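PDB 3PT5: NANS (YJHS), A 9-O-acetyl N-acetylneuraminic acid esterase from Escherichia coli O157:H7 EDL933, which probably removes the 9-O-acetyl group from 9-O-acetyl-N-acetylneuraminate, allowing the bacterium to grow on this host sialic acid. Local coordinates for residues V268-Q273 against S311-A316. Residues are numbered along the deposited sequence; the frame is centred on the assembly and turned at random.
Sequences VDFQQQ and SHFSSA
The CA atoms of Phe270 and Phe313, the nearest pair across the segments, are 10.6 Å apart, so the backbones do not pair, and the segments meet through the two phenylalanine side chains. Residues 268-273 leave the edge strand 265-268 as an irregular loop, while 311-316 runs through loop into the first turn of helix 315-335, with Ser314 as its N-cap. In both phenylalanines CB is directed toward the other segment; with CG anti to the carbonyl carbon (chi1 -43° in Phe270, -67° in Phe313), the rings extend into the gap between the loops. Phe313 brings its far end, CZ, near the CD2–CE2 bond of Phe270, 3.7 Å from CD2 of Phe270. The planes stand at 85° and the centroids 5.4 Å apart, but the approach is oblique. A wholly apolar ring suits the buried place of Phe313, beside Met189 of strand 182-189 and Ile322 of helix 315-335; that of Phe270, partly exposed, packs on Met189 and Phe326. At the loop's start, Asp269 adds a salt bridge to Arg325 of that helix. The two rings thus join the loop after the last parallel strand to the loop leading into the C-terminal helix, within the three-layered alpha/beta/alpha fold of SGNH hydrolases.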
loop_
_atom_site.group_PDB
_atom_site.type_symbol
_atom_site.label_atom_id
_atom_site.label_comp_id
_atom_site.label_asym_id
_atom_site.label_seq_id
_atom_site.Cartn_x
_atom_site.Cartn_y
_atom_site.Cartn_z
ATOM N N VAL A 268 2.692 10.618 -7.841
ATOM C CA VAL A 268 2.435 11.234 -6.558
ATOM C C VAL A 268 3.752 11.386 -5.805
ATOM O O VAL A 268 4.367 10.391 -5.470
ATOM C CB VAL A 268 1.417 10.389 -5.705
ATOM C CG1 VAL A 268 1.203 11.050 -4.371
ATOM C CG2 VAL A 268 0.103 10.226 -6.430
ATOM N N ASP A 269 4.186 12.617 -5.518
ATOM C CA ASP A 269 5.402 12.779 -4.742
ATOM C C ASP A 269 5.216 13.483 -3.407
ATOM O O ASP A 269 4.126 13.984 -3.120
ATOM C CB ASP A 269 6.527 13.377 -5.603
ATOM C CG ASP A 269 6.274 14.799 -6.008
ATOM O OD1 ASP A 269 5.204 15.366 -5.708
ATOM O OD2 ASP A 269 7.198 15.375 -6.643
ATOM N N PHE A 270 6.255 13.491 -2.564
ATOM C CA PHE A 270 6.074 13.894 -1.163
ATOM C C PHE A 270 7.035 14.960 -0.697
ATOM O O PHE A 270 6.819 15.597 0.344
ATOM C CB PHE A 270 6.262 12.662 -0.258
ATOM C CG PHE A 270 5.583 11.416 -0.791
ATOM C CD1 PHE A 270 4.211 11.389 -0.940
ATOM C CD2 PHE A 270 6.341 10.277 -1.177
ATOM C CE1 PHE A 270 3.563 10.266 -1.449
ATOM C CE2 PHE A 270 5.685 9.133 -1.709
ATOM C CZ PHE A 270 4.290 9.134 -1.833
ATOM N N GLN A 271 8.140 15.122 -1.421
ATOM C CA GLN A 271 9.110 16.094 -0.964
ATOM C C GLN A 271 9.853 16.754 -2.114
ATOM O O GLN A 271 9.723 16.340 -3.290
ATOM C CB GLN A 271 10.033 15.516 0.112
ATOM C CG GLN A 271 10.833 14.344 -0.278
ATOM C CD GLN A 271 11.354 13.473 0.907
ATOM O OE1 GLN A 271 11.597 12.308 0.690
ATOM N NE2 GLN A 271 11.591 14.051 2.112
ATOM N N GLN A 272 10.608 17.782 -1.751
ATOM C CA GLN A 272 11.389 18.551 -2.712
ATOM C C GLN A 272 12.626 17.801 -3.166
ATOM O O GLN A 272 13.139 16.872 -2.501
ATOM C CB GLN A 272 11.810 19.886 -2.075
ATOM C CG GLN A 272 10.670 20.846 -1.649
ATOM C CD GLN A 272 10.273 21.854 -2.746
ATOM O OE1 GLN A 272 11.014 22.104 -3.699
ATOM N NE2 GLN A 272 9.090 22.402 -2.616
ATOM N N GLN A 273 13.140 18.224 -4.308
ATOM C CA GLN A 273 14.387 17.692 -4.806
ATOM C C GLN A 273 15.521 17.768 -3.786
ATOM O O GLN A 273 15.766 18.821 -3.192
ATOM C CB GLN A 273 14.767 18.463 -6.057
ATOM C CG GLN A 273 15.393 17.621 -7.112
ATOM C CD GLN A 273 15.708 18.427 -8.343
ATOM O OE1 GLN A 273 14.957 18.395 -9.327
ATOM N NE2 GLN A 273 16.798 19.185 -8.289
ATOM N N SER A 311 15.532 3.294 4.004
ATOM C CA SER A 311 14.916 2.748 2.821
ATOM C C SER A 311 13.384 2.742 2.843
ATOM O O SER A 311 12.744 2.518 1.788
ATOM C CB SER A 311 15.435 1.328 2.582
ATOM O OG SER A 311 15.096 0.494 3.682
ATOM N N HIS A 312 12.812 2.958 4.027
ATOM C CA HIS A 312 11.361 3.015 4.176
ATOM C C HIS A 312 10.862 4.273 4.863
ATOM O O HIS A 312 11.522 4.822 5.776
ATOM C CB HIS A 312 10.838 1.831 4.972
ATOM C CG HIS A 312 11.445 0.550 4.577
ATOM N ND1 HIS A 312 12.381 -0.205 5.189
ATOM C CD2 HIS A 312 11.064 -0.129 3.441
ATOM C CE1 HIS A 312 12.567 -1.313 4.407
ATOM N NE2 HIS A 312 11.775 -1.239 3.353
ATOM N N PHE A 313 9.675 4.716 4.429
ATOM C CA PHE A 313 9.018 5.868 5.067
ATOM C C PHE A 313 8.566 5.537 6.475
ATOM O O PHE A 313 8.239 4.386 6.771
ATOM C CB PHE A 313 7.815 6.309 4.271
ATOM C CG PHE A 313 8.160 6.878 2.935
ATOM C CD1 PHE A 313 8.751 8.157 2.834
ATOM C CD2 PHE A 313 7.813 6.168 1.792
ATOM C CE1 PHE A 313 9.043 8.689 1.571
ATOM C CE2 PHE A 313 8.075 6.703 0.512
ATOM C CZ PHE A 313 8.698 7.949 0.426
ATOM N N SER A 314 8.591 6.557 7.337
ATOM C CA SER A 314 8.235 6.400 8.760
ATOM C C SER A 314 6.731 6.259 8.944
ATOM O O SER A 314 5.930 6.601 8.061
ATOM C CB SER A 314 8.722 7.618 9.574
ATOM O OG SER A 314 8.017 8.826 9.162
ATOM N N SER A 315 6.346 5.789 10.131
ATOM C CA SER A 315 4.928 5.749 10.480
ATOM C C SER A 315 4.301 7.146 10.423
ATOM O O SER A 315 3.199 7.312 9.907
ATOM C CB SER A 315 4.773 5.162 11.884
ATOM O OG SER A 315 5.349 3.870 11.929
ATOM N N ALA A 316 5.032 8.131 10.950
ATOM C CA ALA A 316 4.613 9.532 10.951
ATOM C C ALA A 316 4.400 10.051 9.529
ATOM O O ALA A 316 3.416 10.712 9.278
ATOM C CB ALA A 316 5.667 10.372 11.661
#